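Local coordinates for FLAP structure-specific endonuclease (Sulfolobus solfataricus, PDB 2IZO), which cuts 5'-flap structures from DNA during replication and repair, using magnesium, and also acts as a 5'-3' exonuclease, at residues R137-Q145 / L294-I304. Sequence-based numbering, arbitrary orientation.
Sequences RAMGIPIVQ and LDLNEPNGEDI
Ile304 reaches the end of helix 126-139 with its CG1 branch. CG1 lies 3.6 Å from Ala138 CB, and CD1 runs on past the carbonyl of Ala138 to Met139. CG1 stands anti to the carbonyl carbon of Ile304 (chi1 -80°), which points it at the helix end. The Ile304 and Met139 side chains cross at about a right angle, CD1 to CG. Cutting Ile304 back to an alanine is likely to open a gap beside Ala138 and leave the Met139 side chain without this neighbour.

Gly140 is the first residue to leave helical geometry, with positive phi (96°). A CB there would collide with Asn297 O, and glycine lets the two backbones run close. Asn297 N gives a nearly straight hydrogen bond (170°) to Gly140 O, 3.2 Å away, from above the carbonyl plane. Asn300 N makes a weak hydrogen bond to Ala138 O. The ring of Pro299 sits against the carbonyl of Met139.

Leu296 lies alongside Ile141, pointing the same way, and its CD2 also meets Pro142 CD at 3.8 Å. Leu294 crosses Val144 at about a right angle, methyl to methyl.

The contact lines a C-terminal loop along the helix-to-strand connection of the I-domain. Strand 143-145 is outermost in the sheet within this chain, beside strand 70-76, whose Ile73 meets Pro142, Val144 and Leu294. Helix 53-68 packs on Ile141 and Leu296, helix 150-159 on Val144 and Leu294, helix 316-337 on Met139, Pro299 and Ile304.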
ATOM      1  N   ARG A 137       2.791  26.308  -3.964  1.00 49.78           N
ATOM      2  CA  ARG A 137       2.708  26.252  -5.427  1.00 49.84           C
ATOM      3  C   ARG A 137       3.692  25.221  -5.970  1.00 49.76           C
ATOM      4  O   ARG A 137       3.369  24.463  -6.887  1.00 49.77           O
ATOM      5  CB  ARG A 137       3.018  27.611  -6.067  1.00 49.97           C
ATOM      6  CG  ARG A 137       1.980  28.705  -5.863  1.00 50.47           C
ATOM      7  CD  ARG A 137       2.052  29.724  -7.007  1.00 51.26           C
ATOM      8  NE  ARG A 137       1.845  31.103  -6.557  1.00 51.91           N
ATOM      9  CZ  ARG A 137       0.659  31.686  -6.389  1.00 52.30           C
ATOM     10  NH1 ARG A 137      -0.469  31.020  -6.626  1.00 52.28           N
ATOM     11  NH2 ARG A 137       0.601  32.947  -5.976  1.00 52.31           N
ATOM     12  N   ALA A 138       4.892  25.208  -5.390  1.00 49.65           N
ATOM     13  CA  ALA A 138       5.968  24.308  -5.800  1.00 49.54           C
ATOM     14  C   ALA A 138       5.720  22.869  -5.353  1.00 49.46           C
ATOM     15  O   ALA A 138       6.247  21.933  -5.951  1.00 49.59           O
ATOM     16  CB  ALA A 138       7.303  24.808  -5.273  1.00 49.54           C
ATOM     17  N   MET A 139       4.926  22.704  -4.299  1.00 49.35           N
ATOM     18  CA  MET A 139       4.505  21.384  -3.837  1.00 49.21           C
ATOM     19  C   MET A 139       3.320  20.884  -4.659  1.00 49.17           C
ATOM     20  O   MET A 139       3.065  19.680  -4.723  1.00 49.23           O
ATOM     21  CB  MET A 139       4.120  21.429  -2.357  1.00 49.21           C
ATOM     22  CG  MET A 139       5.286  21.595  -1.402  1.00 48.94           C
ATOM     23  SD  MET A 139       4.733  21.735   0.305  1.00 49.13           S
ATOM     24  CE  MET A 139       4.541  20.011   0.755  1.00 48.89           C
ATOM     25  N   GLY A 140       2.598  21.819  -5.272  1.00 49.04           N
ATOM     26  CA  GLY A 140       1.435  21.503  -6.101  1.00 48.87           C
ATOM     27  C   GLY A 140       0.113  21.617  -5.365  1.00 48.69           C
ATOM     28  O   GLY A 140      -0.952  21.593  -5.985  1.00 48.70           O
ATOM     29  N   ILE A 141       0.189  21.747  -4.043  1.00 48.54           N
ATOM     30  CA  ILE A 141      -0.987  21.787  -3.172  1.00 48.45           C
ATOM     31  C   ILE A 141      -1.796  23.082  -3.360  1.00 48.39           C
ATOM     32  O   ILE A 141      -1.243  24.177  -3.233  1.00 48.49           O
ATOM     33  CB  ILE A 141      -0.568  21.562  -1.697  1.00 48.39           C
ATOM     34  CG1 ILE A 141      -0.197  20.093  -1.489  1.00 48.35           C
ATOM     35  CG2 ILE A 141      -1.677  21.949  -0.735  1.00 48.56           C
ATOM     36  CD1 ILE A 141       1.071  19.890  -0.713  1.00 48.48           C
ATOM     37  N   PRO A 142      -3.104  22.950  -3.674  1.00 48.31           N
ATOM     38  CA  PRO A 142      -4.022  24.047  -4.016  1.00 48.33           C
ATOM     39  C   PRO A 142      -3.995  25.251  -3.076  1.00 48.40           C
ATOM     40  O   PRO A 142      -3.892  25.097  -1.860  1.00 48.42           O
ATOM     41  CB  PRO A 142      -5.406  23.379  -3.994  1.00 48.27           C
ATOM     42  CG  PRO A 142      -5.197  22.017  -3.425  1.00 48.28           C
ATOM     43  CD  PRO A 142      -3.794  21.651  -3.732  1.00 48.23           C
ATOM     44  N   ILE A 143      -4.104  26.439  -3.666  1.00 48.60           N
ATOM     45  CA  ILE A 143      -3.965  27.714  -2.962  1.00 48.74           C
ATOM     46  C   ILE A 143      -5.126  28.643  -3.337  1.00 48.79           C
ATOM     47  O   ILE A 143      -5.432  28.821  -4.521  1.00 48.77           O
ATOM     48  CB  ILE A 143      -2.579  28.373  -3.279  1.00 48.76           C
ATOM     49  CG1 ILE A 143      -2.452  29.764  -2.639  1.00 48.75           C
ATOM     50  CG2 ILE A 143      -2.303  28.400  -4.803  1.00 49.01           C
ATOM     51  CD1 ILE A 143      -1.166  30.505  -2.992  1.00 48.71           C
ATOM     52  N   VAL A 144      -5.778  29.218  -2.327  1.00 48.88           N
ATOM     53  CA  VAL A 144      -6.918  30.113  -2.552  1.00 49.11           C
ATOM     54  C   VAL A 144      -6.735  31.442  -1.819  1.00 49.31           C
ATOM     55  O   VAL A 144      -6.576  31.467  -0.594  1.00 49.43           O
ATOM     56  CB  VAL A 144      -8.272  29.459  -2.139  1.00 49.10           C
ATOM     57  CG1 VAL A 144      -9.456  30.347  -2.533  1.00 49.07           C
ATOM     58  CG2 VAL A 144      -8.427  28.096  -2.776  1.00 48.81           C
ATOM     59  N   GLN A 145      -6.768  32.536  -2.579  1.00 49.52           N
ATOM     60  CA  GLN A 145      -6.597  33.883  -2.032  1.00 49.76           C
ATOM     61  C   GLN A 145      -7.937  34.561  -1.710  1.00 49.92           C
ATOM     62  O   GLN A 145      -8.686  34.943  -2.612  1.00 50.02           O
ATOM     63  CB  GLN A 145      -5.769  34.744  -2.996  1.00 49.71           C
ATOM     64  CG  GLN A 145      -5.469  36.156  -2.499  1.00 49.81           C
ATOM     65  CD  GLN A 145      -4.718  36.174  -1.176  1.00 49.84           C
ATOM     66  OE1 GLN A 145      -3.631  35.609  -1.055  1.00 50.12           O
ATOM     67  NE2 GLN A 145      -5.298  36.832  -0.181  1.00 49.39           N
ATOM     68  N   LEU A 294      -9.708  23.440  -7.738  1.00 54.42           N
ATOM     69  CA  LEU A 294      -8.732  23.322  -6.651  1.00 54.28           C
ATOM     70  C   LEU A 294      -8.120  21.924  -6.657  1.00 54.18           C
ATOM     71  O   LEU A 294      -8.530  21.061  -5.883  1.00 54.18           O
ATOM     72  CB  LEU A 294      -9.398  23.600  -5.294  1.00 54.34           C
ATOM     73  CG  LEU A 294     -10.360  24.787  -5.158  1.00 54.34           C
ATOM     74  CD1 LEU A 294     -11.169  24.682  -3.871  1.00 54.28           C
ATOM     75  CD2 LEU A 294      -9.617  26.107  -5.214  1.00 54.02           C
ATOM     76  N   ASP A 295      -7.135  21.705  -7.524  1.00 54.01           N
ATOM     77  CA  ASP A 295      -6.649  20.351  -7.783  1.00 53.88           C
ATOM     78  C   ASP A 295      -5.150  20.155  -7.519  1.00 53.76           C
ATOM     79  O   ASP A 295      -4.348  21.077  -7.706  1.00 53.81           O
ATOM     80  CB  ASP A 295      -7.000  19.950  -9.217  1.00 53.94           C
ATOM     81  CG  ASP A 295      -7.827  18.682  -9.278  1.00 54.24           C
ATOM     82  OD1 ASP A 295      -7.550  17.745  -8.498  1.00 54.71           O
ATOM     83  OD2 ASP A 295      -8.761  18.624 -10.108  1.00 54.53           O
ATOM     84  N   LEU A 296      -4.788  18.942  -7.096  1.00 53.45           N
ATOM     85  CA  LEU A 296      -3.398  18.593  -6.788  1.00 53.12           C
ATOM     86  C   LEU A 296      -2.534  18.478  -8.043  1.00 52.97           C
ATOM     87  O   LEU A 296      -2.818  17.678  -8.938  1.00 53.01           O
ATOM     88  CB  LEU A 296      -3.327  17.288  -5.984  1.00 53.08           C
ATOM     89  CG  LEU A 296      -3.679  17.302  -4.492  1.00 53.05           C
ATOM     90  CD1 LEU A 296      -3.827  15.876  -3.972  1.00 52.73           C
ATOM     91  CD2 LEU A 296      -2.644  18.071  -3.669  1.00 53.10           C
ATOM     92  N   ASN A 297      -1.479  19.285  -8.096  1.00 52.73           N
ATOM     93  CA  ASN A 297      -0.534  19.263  -9.206  1.00 52.42           C
ATOM     94  C   ASN A 297       0.745  18.502  -8.859  1.00 52.36           C
ATOM     95  O   ASN A 297       0.905  18.022  -7.736  1.00 52.28           O
ATOM     96  CB  ASN A 297      -0.217  20.694  -9.661  1.00 52.33           C
ATOM     97  CG  ASN A 297      -1.393  21.364 -10.359  1.00 52.16           C
ATOM     98  OD1 ASN A 297      -2.553  21.008 -10.143  1.00 52.21           O
ATOM     99  ND2 ASN A 297      -1.095  22.345 -11.203  1.00 51.90           N
ATOM    100  N   GLU A 298       1.642  18.385  -9.834  1.00 52.39           N
ATOM    101  CA  GLU A 298       2.928  17.718  -9.641  1.00 52.37           C
ATOM    102  C   GLU A 298       3.943  18.617  -8.935  1.00 52.36           C
ATOM    103  O   GLU A 298       4.217  19.730  -9.398  1.00 52.38           O
ATOM    104  CB  GLU A 298       3.496  17.247 -10.981  1.00 52.35           C
ATOM    105  CG  GLU A 298       3.170  15.809 -11.322  1.00 52.42           C
ATOM    106  CD  GLU A 298       3.965  15.311 -12.509  1.00 52.59           C
ATOM    107  OE1 GLU A 298       3.686  15.759 -13.641  1.00 52.83           O
ATOM    108  OE2 GLU A 298       4.869  14.472 -12.312  1.00 52.65           O
ATOM    109  N   PRO A 299       4.506  18.136  -7.809  1.00 52.35           N
ATOM    110  CA  PRO A 299       5.538  18.891  -7.097  1.00 52.31           C
ATOM    111  C   PRO A 299       6.898  18.809  -7.789  1.00 52.29           C
ATOM    112  O   PRO A 299       7.464  17.720  -7.910  1.00 52.35           O
ATOM    113  CB  PRO A 299       5.589  18.209  -5.726  1.00 52.29           C
ATOM    114  CG  PRO A 299       5.110  16.821  -5.961  1.00 52.32           C
ATOM    115  CD  PRO A 299       4.184  16.858  -7.144  1.00 52.32           C
ATOM    116  N   ASN A 300       7.410  19.949  -8.253  1.00 52.28           N
ATOM    117  CA  ASN A 300       8.750  19.989  -8.845  1.00 52.33           C
ATOM    118  C   ASN A 300       9.790  20.456  -7.829  1.00 52.33           C
ATOM    119  O   ASN A 300       9.523  21.343  -7.014  1.00 52.30           O
ATOM    120  CB  ASN A 300       8.787  20.838 -10.130  1.00 52.30           C
ATOM    121  CG  ASN A 300       9.096  22.310  -9.866  1.00 52.31           C
ATOM    122  OD1 ASN A 300      10.122  22.825 -10.312  1.00 51.87           O
ATOM    123  ND2 ASN A 300       8.212  22.985  -9.133  1.00 52.49           N
ATOM    124  N   GLY A 301      10.970  19.846  -7.881  1.00 52.35           N
ATOM    125  CA  GLY A 301      12.043  20.141  -6.933  1.00 52.39           C
ATOM    126  C   GLY A 301      12.862  21.379  -7.259  1.00 52.38           C
ATOM    127  O   GLY A 301      13.407  22.018  -6.355  1.00 52.40           O
ATOM    128  N   GLU A 302      12.942  21.717  -8.547  1.00 52.33           N
ATOM    129  CA  GLU A 302      13.717  22.871  -9.024  1.00 52.28           C
ATOM    130  C   GLU A 302      13.221  24.212  -8.471  1.00 52.24           C
ATOM    131  O   GLU A 302      13.913  25.229  -8.574  1.00 52.25           O
ATOM    132  CB  GLU A 302      13.753  22.895 -10.553  1.00 52.22           C
ATOM    133  N   ASP A 303      12.024  24.204  -7.891  1.00 52.21           N
ATOM    134  CA  ASP A 303      11.470  25.375  -7.213  1.00 52.22           C
ATOM    135  C   ASP A 303      11.361  25.170  -5.699  1.00 52.19           C
ATOM    136  O   ASP A 303      11.370  26.140  -4.937  1.00 52.25           O
ATOM    137  CB  ASP A 303      10.103  25.745  -7.803  1.00 52.22           C
ATOM    138  CG  ASP A 303      10.212  26.540  -9.098  1.00 52.29           C
ATOM    139  OD1 ASP A 303      11.257  26.458  -9.785  1.00 52.21           O
ATOM    140  OD2 ASP A 303       9.237  27.250  -9.430  1.00 52.26           O
ATOM    141  N   ILE A 304      11.259  23.911  -5.269  1.00 52.08           N
ATOM    142  CA  ILE A 304      11.173  23.570  -3.843  1.00 51.96           C
ATOM    143  C   ILE A 304      12.510  23.796  -3.127  1.00 51.95           C
ATOM    144  O   ILE A 304      12.561  24.437  -2.072  1.00 51.89           O
ATOM    145  CB  ILE A 304      10.653  22.114  -3.622  1.00 52.00           C
ATOM    146  CG1 ILE A 304       9.126  22.069  -3.763  1.00 51.87           C
ATOM    147  CG2 ILE A 304      11.061  21.577  -2.243  1.00 51.96           C
ATOM    148  CD1 ILE A 304       8.531  20.667  -3.821  1.00 51.78           C
TER